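Local coordinates for anti-restriction endonuclease (Enterobacteria phage T4, PDB 3WX4), which mimics DNA, blocking the DNA binding of the bacterial histone-like protein H-NS and inhibiting the host McrA endonuclease that cleaves DNA at modified cytosines, at residues N34-E39 with H83-E88. Sequence-based numbering, arbitrary orientation.
Sequences NELVEE and HDYEIE
Y85 reaches across to helix 26-43 and gives its phenol proton to the carboxylate of E35, the one direct hydrogen bond between the two segments. The bond is very short, 2.4 Å from Y85 OH to E35 OE2, a length that may carry some coordinate error and should not be pressed; OE2 lies at the edge of the ring, close to its plane. The carboxylate is turned 33° from the ring plane, neither coplanar with it nor upright. E35 gets there by holding CG anti to its own nitrogen (chi1 178°) and running on extended, so that the hydroxyl also lies alongside the chain, with E35 CG 3.3 Å from Y85 OH.

A water gives the same hydroxyl a second partner. It donates to Y85 OH at 2.6 Å and to E39 OE2 at 2.5 Å, linking the tyrosine to the carboxylate one helical turn beyond E35. The phenol oxygen thus has two hydrogen-bond partners, as donor to E35 and as acceptor from the water. D84 is near but not touching, its OD2 6.3 Å from E39 OE2; the like charges would be partly offset by the two hydrogen bonds donated to the glutamates, and an acidic surface is in keeping with a DNA mimic.

Beside this polar group, L36 brings CD1 to the ring edge, 4.3 Å from Y85 CE2. The E39 N to E35 O backbone bond, 2.8 Å, belongs to the helical turn that sets both glutamates on the side facing Y85.

Y85 lies near the C-terminal end of helix 71-84, immediately before E86, the first residue to leave helical backbone angles, with positive phi. Inward, L36 packs on Y81 and V82 of helix 71-84 and on L18 of helix 16-24, while I87 touches I17 and L18. The contact therefore ties the middle of helix 26-43 to the C-terminal end of helix 71-84, with helix 16-24 packed against both segments.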
# COMPACT_ATOMS: atom_id res chain seq x y z
N ASN A 34 5.24 15.66 -2.48
CA ASN A 34 5.85 14.69 -1.58
C ASN A 34 5.13 14.64 -0.19
O ASN A 34 5.11 13.58 0.44
CB ASN A 34 7.36 14.95 -1.50
CG ASN A 34 8.11 14.36 -2.74
OD1 ASN A 34 8.42 13.14 -2.77
ND2 ASN A 34 8.33 15.20 -3.79
N GLU A 35 4.55 15.76 0.25
CA GLU A 35 3.79 15.76 1.50
C GLU A 35 2.47 15.06 1.22
O GLU A 35 1.97 14.30 2.06
CB GLU A 35 3.50 17.16 2.00
CG GLU A 35 2.66 17.15 3.27
CD GLU A 35 2.29 18.53 3.80
OE1 GLU A 35 2.98 18.99 4.73
OE2 GLU A 35 1.31 19.19 3.31
N LEU A 36 1.92 15.26 0.02
CA LEU A 36 0.67 14.63 -0.34
C LEU A 36 0.76 13.11 -0.26
O LEU A 36 -0.09 12.41 0.37
CB LEU A 36 0.22 15.09 -1.73
CG LEU A 36 -0.98 14.35 -2.34
CD1 LEU A 36 -2.24 14.74 -1.56
CD2 LEU A 36 -1.15 14.78 -3.84
N VAL A 37 1.78 12.56 -0.91
CA VAL A 37 2.00 11.13 -0.94
C VAL A 37 2.29 10.61 0.47
O VAL A 37 1.83 9.55 0.86
CB VAL A 37 3.20 10.80 -1.89
CG1 VAL A 37 3.63 9.36 -1.72
CG2 VAL A 37 2.72 11.04 -3.37
N GLU A 38 3.04 11.37 1.23
CA GLU A 38 3.37 10.88 2.57
C GLU A 38 2.12 10.84 3.45
O GLU A 38 1.88 9.84 4.15
CB GLU A 38 4.41 11.79 3.19
CG GLU A 38 4.77 11.37 4.61
CD GLU A 38 5.86 12.25 5.13
OE1 GLU A 38 6.95 12.26 4.50
OE2 GLU A 38 5.60 12.95 6.13
N GLU A 39 1.32 11.90 3.42
CA GLU A 39 0.12 11.96 4.23
C GLU A 39 -0.91 10.95 3.80
O GLU A 39 -1.59 10.38 4.66
CB GLU A 39 -0.51 13.37 4.26
CG GLU A 39 0.25 14.32 5.19
CD GLU A 39 -0.42 15.70 5.40
OE1 GLU A 39 0.18 16.55 6.14
OE2 GLU A 39 -1.53 15.94 4.82
N HIS A 83 -7.40 19.16 -2.77
CA HIS A 83 -8.13 20.43 -2.64
C HIS A 83 -7.70 21.21 -1.44
O HIS A 83 -7.76 22.45 -1.41
CB HIS A 83 -9.63 20.20 -2.58
CG HIS A 83 -10.18 19.65 -3.85
ND1 HIS A 83 -9.91 20.23 -5.08
CD2 HIS A 83 -10.97 18.58 -4.11
CE1 HIS A 83 -10.51 19.53 -6.03
NE2 HIS A 83 -11.16 18.52 -5.47
N ASP A 84 -7.26 20.49 -0.41
CA ASP A 84 -6.85 21.20 0.78
C ASP A 84 -5.67 22.15 0.56
O ASP A 84 -5.55 23.12 1.30
CB ASP A 84 -6.52 20.21 1.89
CG ASP A 84 -6.38 20.90 3.24
OD1 ASP A 84 -7.38 21.54 3.65
OD2 ASP A 84 -5.29 20.84 3.86
N TYR A 85 -4.81 21.89 -0.43
CA TYR A 85 -3.70 22.83 -0.68
C TYR A 85 -4.18 24.12 -1.37
O TYR A 85 -3.44 25.10 -1.46
CB TYR A 85 -2.62 22.18 -1.55
CG TYR A 85 -1.86 21.11 -0.82
CD1 TYR A 85 -0.77 21.46 0.00
CD2 TYR A 85 -2.24 19.78 -0.89
CE1 TYR A 85 -0.10 20.51 0.74
CE2 TYR A 85 -1.56 18.79 -0.14
CZ TYR A 85 -0.49 19.17 0.68
OH TYR A 85 0.16 18.23 1.45
N GLU A 86 -5.40 24.12 -1.88
CA GLU A 86 -5.92 25.33 -2.54
C GLU A 86 -4.89 25.84 -3.54
O GLU A 86 -4.47 27.00 -3.50
CB GLU A 86 -6.19 26.42 -1.50
CG GLU A 86 -7.30 26.07 -0.50
CD GLU A 86 -7.52 27.18 0.54
OE1 GLU A 86 -6.78 27.23 1.56
OE2 GLU A 86 -8.42 28.02 0.31
N ILE A 87 -4.50 24.95 -4.44
CA ILE A 87 -3.52 25.27 -5.45
C ILE A 87 -3.99 26.38 -6.42
O ILE A 87 -3.17 27.08 -7.00
CB ILE A 87 -3.13 24.01 -6.16
CG1 ILE A 87 -2.59 23.01 -5.11
CG2 ILE A 87 -1.99 24.35 -7.20
CD1 ILE A 87 -2.46 21.59 -5.57
N GLU A 88 -5.31 26.54 -6.56
CA GLU A 88 -5.86 27.60 -7.41
C GLU A 88 -5.22 28.95 -7.03
O GLU A 88 -5.00 29.79 -7.88
CB GLU A 88 -7.39 27.70 -7.21
CG GLU A 88 -8.15 26.50 -7.77
CD GLU A 88 -8.22 25.31 -6.80
OE1 GLU A 88 -7.88 25.47 -5.58
OE2 GLU A 88 -8.62 24.22 -7.27
O HOH W 1 -1.43 16.31 2.34